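Local atomic coordinates of maquette-3 (Escherichia coli, PDB entry 6Z0C), a protein that is an artificial four-helix bundle without a known natural function, apparently designed to explore how buried networks of charged residues can stabilise a hydrophobic core. Residues Q11-I14 and Q15-Q18; L31-I34 and K35-I39; L71-T74 and L75-T78; Q164-K167 and Q168-L172; Q174-Q177 and K178-L182. All coordinates share one frame; numbering follows the deposited sequence.

Contact 1 (Q11-I14 and Q15-Q18); sequences QQLI and QEFQ
Gln-15 begins the turn by giving its backbone N-H to Gln-11 O at 3.0 Å from N, and its CB lies close to the same oxygen. Its polar side chain then leads away, as suits an outward-facing position. At Glu-16 the amide N bonds to Gln-12 O at 2.9 Å. CG of Glu-16 stands anti to its own backbone N (chi1 -167°), and the extended chain brings the carboxylate to the flank of Leu-13, with OE2 4.3 Å from CD2, a loose touch of an exposed carboxylate against an apolar side chain. Phe-17 bonds through N to Leu-13 O and sets CB against that oxygen at 3.4 Å, while its ring turns off the helix and into the bundle. Gln-18 leans on Ile-14: besides the 2.8 Å bond from its N to Ile-14 O, its CG lies 3.3 Å from that oxygen and the extended chain slants across Ile-14, bringing NE2 within 3.8 Å of CG2. Putting an alanine at Gln-18 would probably leave Ile-14 CG2 without the amide beside it. Around this turn of helix 4-48, Leu-13 and Phe-17 pack on helix 152-194, Phe-17 also reaches Ile-118 and Leu-122 of helix 105-144, and Gln-11 bonds through OE1 to Gln-90 of helix 52-99; Gln-18 touches Leu-86 and Gln-87 of that same helix.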
loop_
_atom_site.group_PDB
_atom_site.type_symbol
_atom_site.label_atom_id
_atom_site.label_comp_id
_atom_site.label_asym_id
_atom_site.label_seq_id
_atom_site.Cartn_x
_atom_site.Cartn_y
_atom_site.Cartn_z
ATOM N N GLN A 11 16.532 5.823 -14.569
ATOM C CA GLN A 11 15.661 7.023 -14.432
ATOM C C GLN A 11 14.206 6.635 -14.723
ATOM O O GLN A 11 13.329 7.105 -13.983
ATOM C CB GLN A 11 16.164 8.145 -15.342
ATOM C CG GLN A 11 17.472 8.756 -14.863
ATOM C CD GLN A 11 17.293 9.528 -13.578
ATOM O OE1 GLN A 11 17.549 9.026 -12.487
ATOM N NE2 GLN A 11 16.819 10.755 -13.704
ATOM N N GLN A 12 13.972 5.791 -15.735
ATOM C CA GLN A 12 12.621 5.291 -16.113
ATOM C C GLN A 12 12.007 4.525 -14.933
ATOM O O GLN A 12 10.811 4.741 -14.650
ATOM C CB GLN A 12 12.692 4.423 -17.373
ATOM C CG GLN A 12 12.665 5.226 -18.666
ATOM C CD GLN A 12 11.274 5.658 -19.065
ATOM O OE1 GLN A 12 10.987 6.845 -19.196
ATOM N NE2 GLN A 12 10.395 4.690 -19.272
ATOM N N LEU A 13 12.795 3.681 -14.259
ATOM C CA LEU A 13 12.337 2.872 -13.096
ATOM C C LEU A 13 12.013 3.801 -11.925
ATOM O O LEU A 13 10.992 3.569 -11.274
ATOM C CB LEU A 13 13.408 1.851 -12.698
ATOM C CG LEU A 13 13.632 0.700 -13.676
ATOM C CD1 LEU A 13 14.809 -0.146 -13.226
ATOM C CD2 LEU A 13 12.382 -0.154 -13.832
ATOM N N ILE A 14 12.852 4.810 -11.664
ATOM C CA ILE A 14 12.605 5.801 -10.575
ATOM C C ILE A 14 11.264 6.489 -10.859
ATOM O O ILE A 14 10.443 6.590 -9.924
ATOM C CB ILE A 14 13.762 6.816 -10.444
ATOM C CG1 ILE A 14 15.075 6.149 -10.020
ATOM C CG2 ILE A 14 13.379 7.954 -9.506
ATOM C CD1 ILE A 14 15.088 5.625 -8.603
ATOM N N GLN A 15 11.045 6.925 -12.104
ATOM C CA GLN A 15 9.832 7.688 -12.506
ATOM C C GLN A 15 8.600 6.786 -12.365
ATOM O O GLN A 15 7.598 7.246 -11.789
ATOM C CB GLN A 15 9.967 8.229 -13.931
ATOM C CG GLN A 15 8.777 9.070 -14.388
ATOM C CD GLN A 15 8.519 10.282 -13.523
ATOM O OE1 GLN A 15 8.059 10.178 -12.386
ATOM N NE2 GLN A 15 8.784 11.456 -14.072
ATOM N N GLU A 16 8.683 5.552 -12.870
ATOM C CA GLU A 16 7.604 4.532 -12.791
ATOM C C GLU A 16 7.222 4.308 -11.321
ATOM O O GLU A 16 6.015 4.307 -11.014
ATOM C CB GLU A 16 8.053 3.237 -13.470
ATOM C CG GLU A 16 6.920 2.264 -13.719
ATOM C CD GLU A 16 7.322 0.972 -14.415
ATOM O OE1 GLU A 16 6.546 0.007 -14.328
ATOM O OE2 GLU A 16 8.404 0.933 -15.039
ATOM N N PHE A 17 8.214 4.149 -10.445
ATOM C CA PHE A 17 8.030 3.922 -8.988
ATOM C C PHE A 17 7.423 5.177 -8.341
ATOM O O PHE A 17 6.511 5.026 -7.510
ATOM C CB PHE A 17 9.359 3.526 -8.338
ATOM C CG PHE A 17 9.256 2.725 -7.062
ATOM C CD1 PHE A 17 10.352 2.015 -6.601
ATOM C CD2 PHE A 17 8.084 2.669 -6.322
ATOM C CE1 PHE A 17 10.282 1.281 -5.428
ATOM C CE2 PHE A 17 8.016 1.935 -5.149
ATOM C CZ PHE A 17 9.115 1.243 -4.705
ATOM N N GLN A 18 7.914 6.371 -8.691
ATOM C CA GLN A 18 7.368 7.658 -8.175
ATOM C C GLN A 18 5.879 7.726 -8.528
ATOM O O GLN A 18 5.073 8.002 -7.623
ATOM C CB GLN A 18 8.133 8.862 -8.732
ATOM C CG GLN A 18 9.479 9.097 -8.058
ATOM C CD GLN A 18 10.306 10.164 -8.735
ATOM O OE1 GLN A 18 10.128 10.468 -9.914
ATOM N NE2 GLN A 18 11.235 10.741 -7.990
#

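Contact 2 (L31-I34 and K35-I39); sequences LLKI and KLQII
Ile-34 and Ile-38, one turn apart, supply the apolar contact. Their side chains run alongside each other and point the same way, with Ile-34 CG1 3.8 Å from Ile-38 CD1; branched, oily residues suit this stripe because both go on to helix 152-194, Ile-38 to Val-165 and Ile-34, nearer the edge, to Gln-164. Beneath them lie the regular backbone bonds of a helix, from the N atoms of Lys-35, Leu-36, Gln-37 and Ile-38 to the oxygens four residues earlier, including Lys-35 N to Leu-31 O at 2.9 Å. A third group consists of long polar chains laid on the backbone by their methylenes. Gln-37 lies alongside Lys-33, with NE2 4.1 Å from Lys-33 CG, on the solvent side where both are at home. Lys-35 sets CG 3.2 Å from Leu-31 O, then bends twice (chi3 62°, chi4 66°), which carries its ammonium inward. There NZ forms salt bridges with Glu-136 and Glu-65 and a hydrogen bond with Gln-68, so a buried charge has mates from two other helices. Lysine suits the place because its aliphatic stem can line the apolar interior while only its end is charged. Such a cluster is consistent with the buried charged networks this four-helix bundle was designed to carry.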
loop_
_atom_site.group_PDB
_atom_site.type_symbol
_atom_site.label_atom_id
_atom_site.label_comp_id
_atom_site.label_asym_id
_atom_site.label_seq_id
_atom_site.Cartn_x
_atom_site.Cartn_y
_atom_site.Cartn_z
ATOM N N LEU A 31 -9.909 4.911 -0.480
ATOM C CA LEU A 31 -10.267 3.888 0.541
ATOM C C LEU A 31 -10.716 4.580 1.829
ATOM O O LEU A 31 -11.711 4.139 2.420
ATOM C CB LEU A 31 -9.068 2.976 0.810
ATOM C CG LEU A 31 -9.029 1.693 -0.012
ATOM C CD1 LEU A 31 -7.740 0.939 0.256
ATOM C CD2 LEU A 31 -10.236 0.816 0.288
ATOM N N LEU A 32 -9.989 5.610 2.257
ATOM C CA LEU A 32 -10.336 6.398 3.468
ATOM C C LEU A 32 -11.734 7.005 3.300
ATOM O O LEU A 32 -12.543 6.905 4.251
ATOM C CB LEU A 32 -9.265 7.469 3.688
ATOM C CG LEU A 32 -7.961 6.956 4.296
ATOM C CD1 LEU A 32 -6.842 7.970 4.127
ATOM C CD2 LEU A 32 -8.153 6.617 5.766
ATOM N N LYS A 33 -12.016 7.586 2.131
ATOM C CA LYS A 33 -13.323 8.230 1.832
ATOM C C LYS A 33 -14.444 7.192 1.976
ATOM O O LYS A 33 -15.368 7.443 2.773
ATOM C CB LYS A 33 -13.314 8.875 0.443
ATOM C CG LYS A 33 -14.567 9.673 0.100
ATOM C CD LYS A 33 -14.553 10.285 -1.288
ATOM C CE LYS A 33 -13.360 11.185 -1.539
ATOM N NZ LYS A 33 -13.489 11.920 -2.820
ATOM N N ILE A 34 -14.375 6.064 1.260
ATOM C CA ILE A 34 -15.466 5.043 1.303
ATOM C C ILE A 34 -15.562 4.458 2.717
ATOM O O ILE A 34 -16.696 4.228 3.167
ATOM C CB ILE A 34 -15.336 3.931 0.239
ATOM C CG1 ILE A 34 -16.534 2.977 0.332
ATOM C CG2 ILE A 34 -14.015 3.185 0.346
ATOM C CD1 ILE A 34 -16.729 2.077 -0.865
ATOM N N LYS A 35 -14.437 4.219 3.398
ATOM C CA LYS A 35 -14.446 3.534 4.720
ATOM C C LYS A 35 -15.096 4.457 5.760
ATOM O O LYS A 35 -15.872 3.942 6.588
ATOM C CB LYS A 35 -13.050 3.030 5.098
ATOM C CG LYS A 35 -12.654 1.744 4.375
ATOM C CD LYS A 35 -11.414 1.053 4.906
ATOM C CE LYS A 35 -11.529 0.597 6.347
ATOM N NZ LYS A 35 -12.543 -0.470 6.517
ATOM N N LEU A 36 -14.854 5.768 5.692
ATOM C CA LEU A 36 -15.503 6.739 6.614
ATOM C C LEU A 36 -17.004 6.812 6.300
ATOM O O LEU A 36 -17.799 6.882 7.255
ATOM C CB LEU A 36 -14.821 8.107 6.505
ATOM C CG LEU A 36 -15.221 9.124 7.576
ATOM C CD1 LEU A 36 -15.146 8.525 8.975
ATOM C CD2 LEU A 36 -14.350 10.366 7.494
ATOM N N GLN A 37 -17.384 6.770 5.017
ATOM C CA GLN A 37 -18.808 6.727 4.585
ATOM C C GLN A 37 -19.458 5.476 5.191
ATOM O O GLN A 37 -20.572 5.586 5.720
ATOM C CB GLN A 37 -18.918 6.758 3.058
ATOM C CG GLN A 37 -18.556 8.109 2.456
ATOM C CD GLN A 37 -18.553 8.128 0.945
ATOM O OE1 GLN A 37 -18.418 7.097 0.284
ATOM N NE2 GLN A 37 -18.690 9.319 0.382
ATOM N N ILE A 38 -18.757 4.340 5.163
ATOM C CA ILE A 38 -19.278 3.038 5.672
ATOM C C ILE A 38 -19.395 3.086 7.201
ATOM O O ILE A 38 -20.380 2.538 7.706
ATOM C CB ILE A 38 -18.432 1.862 5.147
ATOM C CG1 ILE A 38 -18.815 1.562 3.696
ATOM C CG2 ILE A 38 -18.566 0.637 6.041
ATOM C CD1 ILE A 38 -17.857 0.651 2.970
ATOM N N ILE A 39 -18.462 3.736 7.909
ATOM C CA ILE A 39 -18.559 3.939 9.387
ATOM C C ILE A 39 -19.904 4.610 9.707
ATOM O O ILE A 39 -20.582 4.166 10.653
ATOM C CB ILE A 39 -17.369 4.752 9.941
ATOM C CG1 ILE A 39 -16.083 3.921 9.944
ATOM C CG2 ILE A 39 -17.688 5.289 11.327
ATOM C CD1 ILE A 39 -14.895 4.584 10.592
#

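Contact 3 (L71-T74 and L75-T78); sequences LLET and LQQT
Thr-78 grips the carbonyl of Thr-74 twice, and this is the tight end of the contact. Its backbone N reaches Thr-74 O at 2.9 Å in the ordinary helical way, and its hydroxyl OG1 donates to the same oxygen, also at 2.9 Å. The hydroxyl comes from above the carbonyl plane, 41° out of it. A chi1 of -57° turns OG1 opposite the carbonyl carbon of Thr-78 and folds it back over the preceding turn; a buried hydroxyl is thus satisfied within its own helix. With a valine in place of Thr-78, Thr-74 O would probably keep the amide bond alone and lose its second donor. Apolar packing adds to this, Leu-72 CD2 meeting Leu-75 CD1 at 4.0 Å. Leu-75 CB also sits close to the backbone, 3.3 Å from Leu-72 O. These leucines belong to the inward stripe of a four-helix bundle. Leu-75 goes on to Val-129 of helix 105-144, and Leu-72 to Leu-32 and Lys-35 of helix 4-48. At the edge of that second interface Glu-73 only brushes Gln-76, OE1 to CG at 4.4 Å; Glu-73 also touches Leu-32, and Gln-76 touches Gln-25 and Ile-28 of helix 4-48. Toward solvent the helix is looser. The amide N of exposed Gln-77 lies 3.3 Å from Glu-73 O, a longer bond, and its extended chain runs past that carbonyl with CG 3.6 Å from the oxygen.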
loop_
_atom_site.group_PDB
_atom_site.type_symbol
_atom_site.label_atom_id
_atom_site.label_comp_id
_atom_site.label_asym_id
_atom_site.label_seq_id
_atom_site.Cartn_x
_atom_site.Cartn_y
_atom_site.Cartn_z
ATOM N N LEU A 71 -5.162 2.718 10.624
ATOM C CA LEU A 71 -4.122 1.943 9.895
ATOM C C LEU A 71 -3.900 2.546 8.501
ATOM O O LEU A 71 -2.733 2.653 8.091
ATOM C CB LEU A 71 -4.509 0.468 9.778
ATOM C CG LEU A 71 -3.608 -0.324 8.829
ATOM C CD1 LEU A 71 -2.175 -0.349 9.339
ATOM C CD2 LEU A 71 -4.127 -1.729 8.621
ATOM N N LEU A 72 -4.968 2.895 7.779
ATOM C CA LEU A 72 -4.860 3.503 6.423
ATOM C C LEU A 72 -4.016 4.782 6.494
ATOM O O LEU A 72 -3.217 5.002 5.569
ATOM C CB LEU A 72 -6.254 3.792 5.855
ATOM C CG LEU A 72 -7.009 2.579 5.313
ATOM C CD1 LEU A 72 -8.383 2.985 4.808
ATOM C CD2 LEU A 72 -6.225 1.886 4.207
ATOM N N GLU A 73 -4.177 5.586 7.548
ATOM C CA GLU A 73 -3.405 6.845 7.731
ATOM C C GLU A 73 -1.928 6.492 7.963
ATOM O O GLU A 73 -1.072 7.239 7.467
ATOM C CB GLU A 73 -4.012 7.699 8.848
ATOM C CG GLU A 73 -5.398 8.244 8.509
ATOM C CD GLU A 73 -5.453 9.334 7.446
ATOM O OE1 GLU A 73 -4.389 9.700 6.904
ATOM O OE2 GLU A 73 -6.569 9.820 7.160
ATOM N N THR A 74 -1.642 5.381 8.656
ATOM C CA THR A 74 -0.272 4.812 8.809
ATOM C C THR A 74 0.307 4.471 7.430
ATOM O O THR A 74 1.500 4.753 7.204
ATOM C CB THR A 74 -0.262 3.575 9.717
ATOM O OG1 THR A 74 -0.565 4.013 11.042
ATOM C CG2 THR A 74 1.059 2.837 9.712
ATOM N N LEU A 75 -0.496 3.870 6.548
ATOM C CA LEU A 75 -0.059 3.475 5.182
ATOM C C LEU A 75 0.301 4.726 4.368
ATOM O O LEU A 75 1.278 4.662 3.607
ATOM C CB LEU A 75 -1.157 2.648 4.505
ATOM C CG LEU A 75 -1.424 1.272 5.120
ATOM C CD1 LEU A 75 -2.427 0.499 4.285
ATOM C CD2 LEU A 75 -0.140 0.470 5.277
ATOM N N GLN A 76 -0.448 5.821 4.525
ATOM C CA GLN A 76 -0.157 7.123 3.861
ATOM C C GLN A 76 1.249 7.592 4.248
ATOM O O GLN A 76 2.003 8.011 3.350
ATOM C CB GLN A 76 -1.189 8.182 4.253
ATOM C CG GLN A 76 -2.382 8.233 3.314
ATOM C CD GLN A 76 -2.128 9.081 2.091
ATOM O OE1 GLN A 76 -1.363 10.043 2.124
ATOM N NE2 GLN A 76 -2.780 8.735 0.992
ATOM N N GLN A 77 1.577 7.521 5.539
ATOM C CA GLN A 77 2.887 7.951 6.095
ATOM C C GLN A 77 3.983 7.003 5.589
ATOM O O GLN A 77 5.071 7.495 5.247
ATOM C CB GLN A 77 2.805 8.018 7.620
ATOM C CG GLN A 77 1.940 9.173 8.113
ATOM C CD GLN A 77 1.622 9.111 9.588
ATOM O OE1 GLN A 77 2.119 8.257 10.321
ATOM N NE2 GLN A 77 0.782 10.030 10.038
ATOM N N THR A 78 3.699 5.699 5.516
ATOM C CA THR A 78 4.627 4.665 4.982
ATOM C C THR A 78 4.936 4.963 3.508
ATOM O O THR A 78 6.124 4.919 3.140
ATOM C CB THR A 78 4.066 3.253 5.197
ATOM O OG1 THR A 78 3.826 3.105 6.597
ATOM C CG2 THR A 78 4.998 2.162 4.718
#

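Contact 4 (Q164-K167 and Q168-L172); sequences QVIK and QQREL
Gln-164 and Gln-168 meet amide to amide one turn apart, their planes turned 50° against each other. NE2 of Gln-164 donates to OE1 of Gln-168 at 2.7 Å, nearly straight at 169°. The acceptor lies in the plane of the donating amide, so the N-H is well used, while the donor approaches OE1 from the side of its C=O, at 112°. A bend at chi2 of Gln-164 turns its amide toward the extended chain of Gln-168, whose CG lies 3.3 Å from Gln-164 NE2. Glutamine suits both places, since each amide can give or accept at the edge of the core. Val-165 and Gln-169 run alongside each other instead, with CG1 of the valine 3.8 Å from OE1 of the glutamine; this oxygen is buried and has no polar partner in the model. Ile-166 and Arg-170 also point the same way. The methyl CG2 of Ile-166 comes obliquely upon the guanidinium, 3.9 Å from NE, and Arg-170 CG lies 3.4 Å from Ile-166 O, so the arginine's stem follows the helix before the guanidinium leaves its surface. That charge is answered by Glu-137, to which NH2 forms a salt bridge. Val-165 and Gln-169 touch Glu-136 of helix 105-144, and Ile-166 touches Ile-140; Val-165 also reaches Ile-38 of helix 4-48, where Gln-164 packs on Ile-34 and Gln-168 on Leu-31.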
loop_
_atom_site.group_PDB
_atom_site.type_symbol
_atom_site.label_atom_id
_atom_site.label_comp_id
_atom_site.label_asym_id
_atom_site.label_seq_id
_atom_site.Cartn_x
_atom_site.Cartn_y
_atom_site.Cartn_z
ATOM N N GLN A 164 -17.367 -3.342 -2.477
ATOM C CA GLN A 164 -16.583 -2.329 -3.240
ATOM C C GLN A 164 -15.260 -2.057 -2.513
ATOM O O GLN A 164 -14.228 -1.945 -3.205
ATOM C CB GLN A 164 -17.380 -1.035 -3.440
ATOM C CG GLN A 164 -16.549 0.123 -3.981
ATOM C CD GLN A 164 -15.911 -0.173 -5.318
ATOM O OE1 GLN A 164 -16.428 -0.945 -6.121
ATOM N NE2 GLN A 164 -14.775 0.456 -5.573
ATOM N N VAL A 165 -15.289 -1.943 -1.181
ATOM C CA VAL A 165 -14.074 -1.735 -0.334
ATOM C C VAL A 165 -13.074 -2.859 -0.622
ATOM O O VAL A 165 -11.880 -2.562 -0.801
ATOM C CB VAL A 165 -14.413 -1.667 1.168
ATOM C CG1 VAL A 165 -13.200 -1.952 2.043
ATOM C CG2 VAL A 165 -15.019 -0.327 1.540
ATOM N N ILE A 166 -13.545 -4.107 -0.657
ATOM C CA ILE A 166 -12.662 -5.296 -0.837
ATOM C C ILE A 166 -12.010 -5.232 -2.223
ATOM O O ILE A 166 -10.802 -5.507 -2.299
ATOM C CB ILE A 166 -13.429 -6.607 -0.574
ATOM C CG1 ILE A 166 -13.495 -6.876 0.930
ATOM C CG2 ILE A 166 -12.809 -7.771 -1.332
ATOM C CD1 ILE A 166 -14.471 -7.947 1.319
ATOM N N LYS A 167 -12.759 -4.858 -3.267
ATOM C CA LYS A 167 -12.217 -4.696 -4.646
ATOM C C LYS A 167 -11.031 -3.727 -4.616
ATOM O O LYS A 167 -9.996 -4.042 -5.239
ATOM C CB LYS A 167 -13.267 -4.160 -5.623
ATOM C CG LYS A 167 -14.267 -5.179 -6.145
ATOM C CD LYS A 167 -15.159 -4.621 -7.237
ATOM C CE LYS A 167 -16.160 -5.622 -7.775
ATOM N NZ LYS A 167 -17.289 -5.815 -6.841
ATOM N N GLN A 168 -11.186 -2.591 -3.928
ATOM C CA GLN A 168 -10.154 -1.522 -3.838
ATOM C C GLN A 168 -8.946 -2.013 -3.028
ATOM O O GLN A 168 -7.814 -1.663 -3.404
ATOM C CB GLN A 168 -10.755 -0.254 -3.233
ATOM C CG GLN A 168 -11.790 0.401 -4.136
ATOM C CD GLN A 168 -12.385 1.651 -3.535
ATOM O OE1 GLN A 168 -13.588 1.881 -3.605
ATOM N NE2 GLN A 168 -11.546 2.472 -2.928
ATOM N N GLN A 169 -9.158 -2.787 -1.960
ATOM C CA GLN A 169 -8.035 -3.315 -1.133
ATOM C C GLN A 169 -7.223 -4.334 -1.945
ATOM O O GLN A 169 -5.998 -4.332 -1.809
ATOM C CB GLN A 169 -8.539 -3.875 0.196
ATOM C CG GLN A 169 -8.712 -2.794 1.255
ATOM C CD GLN A 169 -9.574 -3.244 2.407
ATOM O OE1 GLN A 169 -10.222 -4.285 2.346
ATOM N NE2 GLN A 169 -9.583 -2.458 3.469
ATOM N N ARG A 170 -7.864 -5.151 -2.785
ATOM C CA ARG A 170 -7.148 -6.091 -3.693
ATOM C C ARG A 170 -6.363 -5.301 -4.742
ATOM O O ARG A 170 -5.264 -5.739 -5.119
ATOM C CB ARG A 170 -8.125 -7.033 -4.396
ATOM C CG ARG A 170 -8.816 -7.994 -3.448
ATOM C CD ARG A 170 -9.304 -9.220 -4.182
ATOM N NE ARG A 170 -10.276 -9.928 -3.374
ATOM C CZ ARG A 170 -9.985 -10.710 -2.339
ATOM N NH1 ARG A 170 -8.730 -10.906 -1.966
ATOM N NH2 ARG A 170 -10.968 -11.304 -1.684
ATOM N N GLU A 171 -6.932 -4.194 -5.219
ATOM C CA GLU A 171 -6.267 -3.281 -6.182
ATOM C C GLU A 171 -5.008 -2.713 -5.511
ATOM O O GLU A 171 -3.949 -2.692 -6.160
ATOM C CB GLU A 171 -7.247 -2.193 -6.631
ATOM C CG GLU A 171 -7.084 -1.791 -8.082
ATOM C CD GLU A 171 -7.282 -2.921 -9.080
ATOM O OE1 GLU A 171 -8.422 -3.417 -9.201
ATOM O OE2 GLU A 171 -6.292 -3.309 -9.723
ATOM N N LEU A 172 -5.117 -2.315 -4.242
ATOM C CA LEU A 172 -3.995 -1.743 -3.452
ATOM C C LEU A 172 -2.913 -2.813 -3.249
ATOM O O LEU A 172 -1.731 -2.484 -3.447
ATOM C CB LEU A 172 -4.536 -1.217 -2.119
ATOM C CG LEU A 172 -3.511 -0.594 -1.174
ATOM C CD1 LEU A 172 -2.725 0.514 -1.861
ATOM C CD2 LEU A 172 -4.192 -0.067 0.077
#

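Contact 5 (Q174-Q177 and K178-L182); sequences QLVQ and KAQQL
Lys-178 N to Gln-174 O, at 2.9 Å, is the first of four successive backbone bonds that join the two segments into one uninterrupted run of alpha helix. Ala-179 follows with N 2.9 Å from Leu-175 O; Gln-180 bonds to Val-176 O and Gln-181 to Gln-177 O, each at 3.1 Å from N. Phi and psi stay close to regular helical values throughout. Among the side chains, Gln-180 makes the main cross-turn touch. With chi1 at -71° its CG lies beside the backbone N, and the extended chain passes the preceding turn at a slant to Val-176, which puts NE2 3.7 Å from the methyl CG1. NE2 also bonds to OE1 of Gln-126 on helix 105-144, so glutamine serves here with a greasy stem and a polar end. Lys-178 lays its CG 3.4 Å from Gln-174 O and then stretches fully out, as befits an exposed charge. Ala-179 brings only a methyl, with CB 3.4 Å from Val-176 O; its small size suits a place closely faced by Leu-20 and Leu-122 of two other helices. Leu-175, Ala-179 and Leu-182, spaced four and then three residues apart, fall on one buried face, while Gln-177, Lys-178 and Gln-181 lie outside: the amphipathic pattern of a helix in a four-helix bundle.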
loop_
_atom_site.group_PDB
_atom_site.type_symbol
_atom_site.label_atom_id
_atom_site.label_comp_id
_atom_site.label_asym_id
_atom_site.label_seq_id
_atom_site.Cartn_x
_atom_site.Cartn_y
_atom_site.Cartn_z
ATOM N N GLN A 174 -2.204 -5.278 -5.236
ATOM C CA GLN A 174 -1.550 -5.427 -6.568
ATOM C C GLN A 174 -0.512 -4.312 -6.778
ATOM O O GLN A 174 0.570 -4.609 -7.311
ATOM C CB GLN A 174 -2.588 -5.430 -7.688
ATOM C CG GLN A 174 -3.438 -6.693 -7.707
ATOM C CD GLN A 174 -4.529 -6.633 -8.745
ATOM O OE1 GLN A 174 -4.263 -6.516 -9.939
ATOM N NE2 GLN A 174 -5.771 -6.733 -8.297
ATOM N N LEU A 175 -0.831 -3.071 -6.400
ATOM C CA LEU A 175 0.096 -1.920 -6.566
ATOM C C LEU A 175 1.332 -2.140 -5.687
ATOM O O LEU A 175 2.431 -1.828 -6.154
ATOM C CB LEU A 175 -0.611 -0.604 -6.220
ATOM C CG LEU A 175 -1.807 -0.230 -7.096
ATOM C CD1 LEU A 175 -2.348 1.137 -6.708
ATOM C CD2 LEU A 175 -1.465 -0.264 -8.579
ATOM N N VAL A 176 1.161 -2.675 -4.474
ATOM C CA VAL A 176 2.284 -2.923 -3.520
ATOM C C VAL A 176 3.151 -4.055 -4.084
ATOM O O VAL A 176 4.381 -3.999 -3.926
ATOM C CB VAL A 176 1.778 -3.236 -2.100
ATOM C CG1 VAL A 176 2.922 -3.571 -1.160
ATOM C CG2 VAL A 176 0.956 -2.090 -1.535
ATOM N N GLN A 177 2.522 -5.039 -4.727
ATOM C CA GLN A 177 3.218 -6.171 -5.386
ATOM C C GLN A 177 4.010 -5.628 -6.588
ATOM O O GLN A 177 5.171 -6.049 -6.758
ATOM C CB GLN A 177 2.196 -7.268 -5.705
ATOM C CG GLN A 177 1.663 -7.955 -4.448
ATOM C CD GLN A 177 0.333 -8.651 -4.630
ATOM O OE1 GLN A 177 -0.306 -8.561 -5.675
ATOM N NE2 GLN A 177 -0.108 -9.358 -3.600
ATOM N N LYS A 178 3.435 -4.696 -7.361
ATOM C CA LYS A 178 4.137 -4.008 -8.482
ATOM C C LYS A 178 5.342 -3.233 -7.935
ATOM O O LYS A 178 6.404 -3.253 -8.583
ATOM C CB LYS A 178 3.206 -3.058 -9.244
ATOM C CG LYS A 178 2.209 -3.741 -10.168
ATOM C CD LYS A 178 1.468 -2.775 -11.063
ATOM C CE LYS A 178 0.431 -3.448 -11.932
ATOM N NZ LYS A 178 -0.456 -2.453 -12.578
ATOM N N ALA A 179 5.187 -2.572 -6.787
ATOM C CA ALA A 179 6.264 -1.789 -6.141
ATOM C C ALA A 179 7.428 -2.728 -5.797
ATOM O O ALA A 179 8.591 -2.340 -6.024
ATOM C CB ALA A 179 5.737 -1.073 -4.922
ATOM N N GLN A 180 7.131 -3.930 -5.295
ATOM C CA GLN A 180 8.175 -4.918 -4.903
ATOM C C GLN A 180 8.905 -5.412 -6.162
ATOM O O GLN A 180 10.123 -5.634 -6.068
ATOM C CB GLN A 180 7.567 -6.024 -4.040
ATOM C CG GLN A 180 7.188 -5.524 -2.651
ATOM C CD GLN A 180 6.543 -6.580 -1.791
ATOM O OE1 GLN A 180 7.196 -7.510 -1.327
ATOM N NE2 GLN A 180 5.249 -6.433 -1.555
ATOM N N GLN A 181 8.214 -5.516 -7.305
ATOM C CA GLN A 181 8.845 -5.805 -8.624
ATOM C C GLN A 181 9.831 -4.693 -8.988
ATOM O O GLN A 181 10.933 -5.010 -9.456
ATOM C CB GLN A 181 7.827 -5.879 -9.762
ATOM C CG GLN A 181 7.157 -7.227 -9.921
ATOM C CD GLN A 181 6.132 -7.180 -11.027
ATOM O OE1 GLN A 181 4.954 -6.936 -10.789
ATOM N NE2 GLN A 181 6.581 -7.376 -12.256
ATOM N N LEU A 182 9.423 -3.434 -8.826
ATOM C CA LEU A 182 10.255 -2.264 -9.207
ATOM C C LEU A 182 11.506 -2.217 -8.325
ATOM O O LEU A 182 12.566 -1.846 -8.855
ATOM C CB LEU A 182 9.436 -0.975 -9.088
ATOM C CG LEU A 182 8.380 -0.767 -10.173
ATOM C CD1 LEU A 182 7.653 0.553 -9.964
ATOM C CD2 LEU A 182 8.999 -0.814 -11.563
#

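Each contact is local, between residues a turn or so apart on one helix, so none closes a long loop; all five follow in series, with no nesting or crossing. Contacts 1 and 2 lie on helix 4-48, their centres 31 Å apart on opposite sides of the chain's centre. Contact 3 lies on helix 52-99, and contacts 4 and 5 adjoin on helix 152-194. Across the bundle, contact 1 touches contact 5, with Phe-17 CE2 3.8 Å from Ala-179 CB. Contact 2 meets both contact 3, through Leu-32 and Leu-72, and contact 4, through Ile-38 and Val-165. Helix 4-48 is thus joined to helices 52-99 and 152-194, while helix 105-144 completes the bundle.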